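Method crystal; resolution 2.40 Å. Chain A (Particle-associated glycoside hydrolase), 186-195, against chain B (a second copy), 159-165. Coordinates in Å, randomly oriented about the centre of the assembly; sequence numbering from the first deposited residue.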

# COMPACT_ATOMS: atom_id res chain seq x y z
N GLY A 186 -39.16 10.11 4.56
CA GLY A 186 -38.20 9.87 5.62
C GLY A 186 -37.26 8.70 5.42
O GLY A 186 -36.51 8.38 6.34
N SER A 187 -37.26 8.07 4.24
CA SER A 187 -36.47 6.87 4.03
C SER A 187 -35.04 7.21 3.62
O SER A 187 -34.16 7.34 4.49
CB SER A 187 -37.15 5.96 3.00
OG SER A 187 -37.49 6.68 1.82
N GLN A 188 -34.78 7.36 2.32
CA GLN A 188 -33.45 7.71 1.85
C GLN A 188 -33.57 8.59 0.62
O GLN A 188 -34.63 8.67 -0.01
CB GLN A 188 -32.60 6.47 1.54
CG GLN A 188 -33.00 5.69 0.30
CD GLN A 188 -34.27 4.89 0.51
OE1 GLN A 188 -34.43 4.21 1.53
NE2 GLN A 188 -35.18 4.93 -0.47
N VAL A 189 -32.47 9.28 0.28
CA VAL A 189 -32.47 10.07 -0.95
C VAL A 189 -32.14 9.18 -2.14
O VAL A 189 -32.88 9.16 -3.14
CB VAL A 189 -31.47 11.24 -0.85
CG1 VAL A 189 -31.51 12.07 -2.13
CG2 VAL A 189 -31.74 12.11 0.37
N TYR A 190 -31.05 8.42 -2.04
CA TYR A 190 -30.48 7.66 -3.15
C TYR A 190 -30.26 6.21 -2.69
O TYR A 190 -29.31 5.91 -1.97
CB TYR A 190 -29.17 8.29 -3.60
CG TYR A 190 -28.70 7.90 -4.98
CD1 TYR A 190 -29.60 7.46 -5.95
CD2 TYR A 190 -27.34 7.96 -5.32
CE1 TYR A 190 -29.17 7.13 -7.23
CE2 TYR A 190 -26.89 7.61 -6.59
CZ TYR A 190 -27.80 7.20 -7.54
OH TYR A 190 -27.36 6.86 -8.80
N LEU A 191 -31.14 5.31 -3.12
CA LEU A 191 -31.05 3.89 -2.78
C LEU A 191 -30.37 3.12 -3.90
O LEU A 191 -30.78 3.20 -5.06
CB LEU A 191 -32.43 3.32 -2.49
CG LEU A 191 -32.53 1.81 -2.23
CD1 LEU A 191 -31.81 1.41 -0.96
CD2 LEU A 191 -33.99 1.37 -2.22
N VAL A 192 -29.33 2.37 -3.56
CA VAL A 192 -28.68 1.53 -4.56
C VAL A 192 -29.06 0.08 -4.27
O VAL A 192 -28.41 -0.56 -3.43
CB VAL A 192 -27.17 1.72 -4.57
CG1 VAL A 192 -26.58 1.02 -5.76
CG2 VAL A 192 -26.81 3.21 -4.55
N PRO A 193 -30.08 -0.47 -4.94
CA PRO A 193 -30.55 -1.82 -4.61
C PRO A 193 -29.47 -2.86 -4.85
O PRO A 193 -28.47 -2.61 -5.53
CB PRO A 193 -31.72 -2.04 -5.58
CG PRO A 193 -32.11 -0.72 -6.03
CD PRO A 193 -30.86 0.14 -6.02
N GLU A 194 -29.70 -4.04 -4.29
CA GLU A 194 -28.83 -5.17 -4.59
C GLU A 194 -28.88 -5.46 -6.09
O GLU A 194 -29.87 -5.19 -6.77
CB GLU A 194 -29.24 -6.41 -3.78
CG GLU A 194 -30.65 -6.93 -4.08
CD GLU A 194 -31.73 -6.26 -3.24
OE1 GLU A 194 -31.45 -5.15 -2.73
OE2 GLU A 194 -32.83 -6.84 -3.11
N ASN A 195 -27.76 -5.98 -6.61
CA ASN A 195 -27.55 -6.28 -8.02
C ASN A 195 -27.52 -5.05 -8.92
O ASN A 195 -27.49 -5.19 -10.14
CB ASN A 195 -28.57 -7.29 -8.55
CG ASN A 195 -28.26 -8.70 -8.09
OD1 ASN A 195 -27.09 -9.09 -8.03
ND2 ASN A 195 -29.30 -9.48 -7.79
N SER B 159 -40.17 -3.77 -5.53
CA SER B 159 -40.51 -2.46 -5.00
C SER B 159 -39.45 -1.98 -4.01
O SER B 159 -38.72 -2.77 -3.40
CB SER B 159 -41.88 -2.48 -4.32
OG SER B 159 -41.85 -3.25 -3.14
N GLU B 160 -39.38 -0.65 -3.84
CA GLU B 160 -38.46 -0.07 -2.87
C GLU B 160 -38.69 -0.62 -1.47
O GLU B 160 -37.74 -0.92 -0.75
CB GLU B 160 -38.59 1.45 -2.86
CG GLU B 160 -37.89 2.09 -1.67
CD GLU B 160 -38.04 3.59 -1.61
OE1 GLU B 160 -38.19 4.23 -2.69
OE2 GLU B 160 -37.99 4.14 -0.48
N ALA B 161 -39.96 -0.76 -1.06
CA ALA B 161 -40.26 -1.25 0.27
C ALA B 161 -39.68 -2.65 0.49
O ALA B 161 -39.01 -2.91 1.49
CB ALA B 161 -41.77 -1.26 0.50
N ASP B 162 -39.89 -3.55 -0.48
CA ASP B 162 -39.36 -4.90 -0.35
C ASP B 162 -37.84 -4.90 -0.38
O ASP B 162 -37.20 -5.67 0.35
CB ASP B 162 -39.92 -5.79 -1.45
CG ASP B 162 -41.35 -6.21 -1.18
OD1 ASP B 162 -41.86 -5.89 -0.08
OD2 ASP B 162 -41.96 -6.84 -2.07
N ILE B 163 -37.25 -4.04 -1.22
CA ILE B 163 -35.79 -3.94 -1.27
C ILE B 163 -35.25 -3.49 0.08
O ILE B 163 -34.24 -4.03 0.57
CB ILE B 163 -35.37 -2.99 -2.40
CG1 ILE B 163 -35.70 -3.61 -3.77
CG2 ILE B 163 -33.90 -2.66 -2.30
CD1 ILE B 163 -35.45 -2.69 -4.95
N ASN B 164 -35.94 -2.56 0.73
CA ASN B 164 -35.47 -2.05 2.01
C ASN B 164 -35.80 -2.98 3.18
O ASN B 164 -35.04 -3.02 4.15
CB ASN B 164 -36.07 -0.67 2.27
CG ASN B 164 -35.24 0.44 1.67
OD1 ASN B 164 -34.04 0.27 1.44
ND2 ASN B 164 -35.87 1.59 1.41
N ASN B 165 -36.92 -3.71 3.12
CA ASN B 165 -37.41 -4.46 4.27
C ASN B 165 -37.01 -5.93 4.29
O ASN B 165 -36.95 -6.52 5.37
CB ASN B 165 -38.94 -4.37 4.37
CG ASN B 165 -39.44 -2.93 4.48
OD1 ASN B 165 -38.73 -2.04 4.93
ND2 ASN B 165 -40.69 -2.72 4.08

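A short helix of chain B packs side-on against a corner-turning segment of chain A in a small mixed contact, in which one glutamine amide bridges two polar helix residues and a leucine and a proline meet an isoleucine beside it. The two stretches bury 325 Å² between them. Gln A188 is the polar centre: its CA-to-CB bond points toward the helix, and with chi1 p and chi2 m its amide uses both ends. Gln A188 NE2 donates to Glu B160 OE2 at 2.9 Å, while Gln A188 OE1 accepts from Asn B164 ND2 at 3.0 Å. Glu B160 and Asn B164 lie one helical turn apart, linked by the backbone bond from Asn B164 N to Glu B160 O (2.8 Å), so a single planar amide, donor at one end and acceptor at the other, can reach both. Glu B160 starts sideways, but its extended chain (chi1 t, chi2 t) carries the carboxylate to the glutamine; Ser A187 OG lies 3.5 Å from Glu B160 OE2, near but not hydrogen-bonded.

The CA-to-CB bond of Ile B163 points toward chain A, and the residue loses 80 Å² to it, the largest share of any residue here. Ile B163 CG2 lies 4.0 Å from Leu A191 CD2, and Ile B163 CD1 is 3.8 Å from Pro A193 CB; branched and apolar, it touches both. Leu A191 also spans the neighbouring helix side chains, with Leu A191 CD2 4.0 Å from Glu B160 CG and Leu A191 CD1 3.5 Å from Asn B164 OD1, an oxygen hydrogen-bonded elsewhere in the structure. Next along the strand, the CA-to-CB bond of Val A192 points away from the helix. Glu A194 leaves the backbone sideways, but its end comes nearer, with Glu A194 OE1 3.5 Å from Ile B163 CG2. Ser B159 caps the helix through a weak bond from Asp B162 N to Ser B159 OG (3.3 Å), while the CA-to-CB bond of Ala B161 points away from the contact.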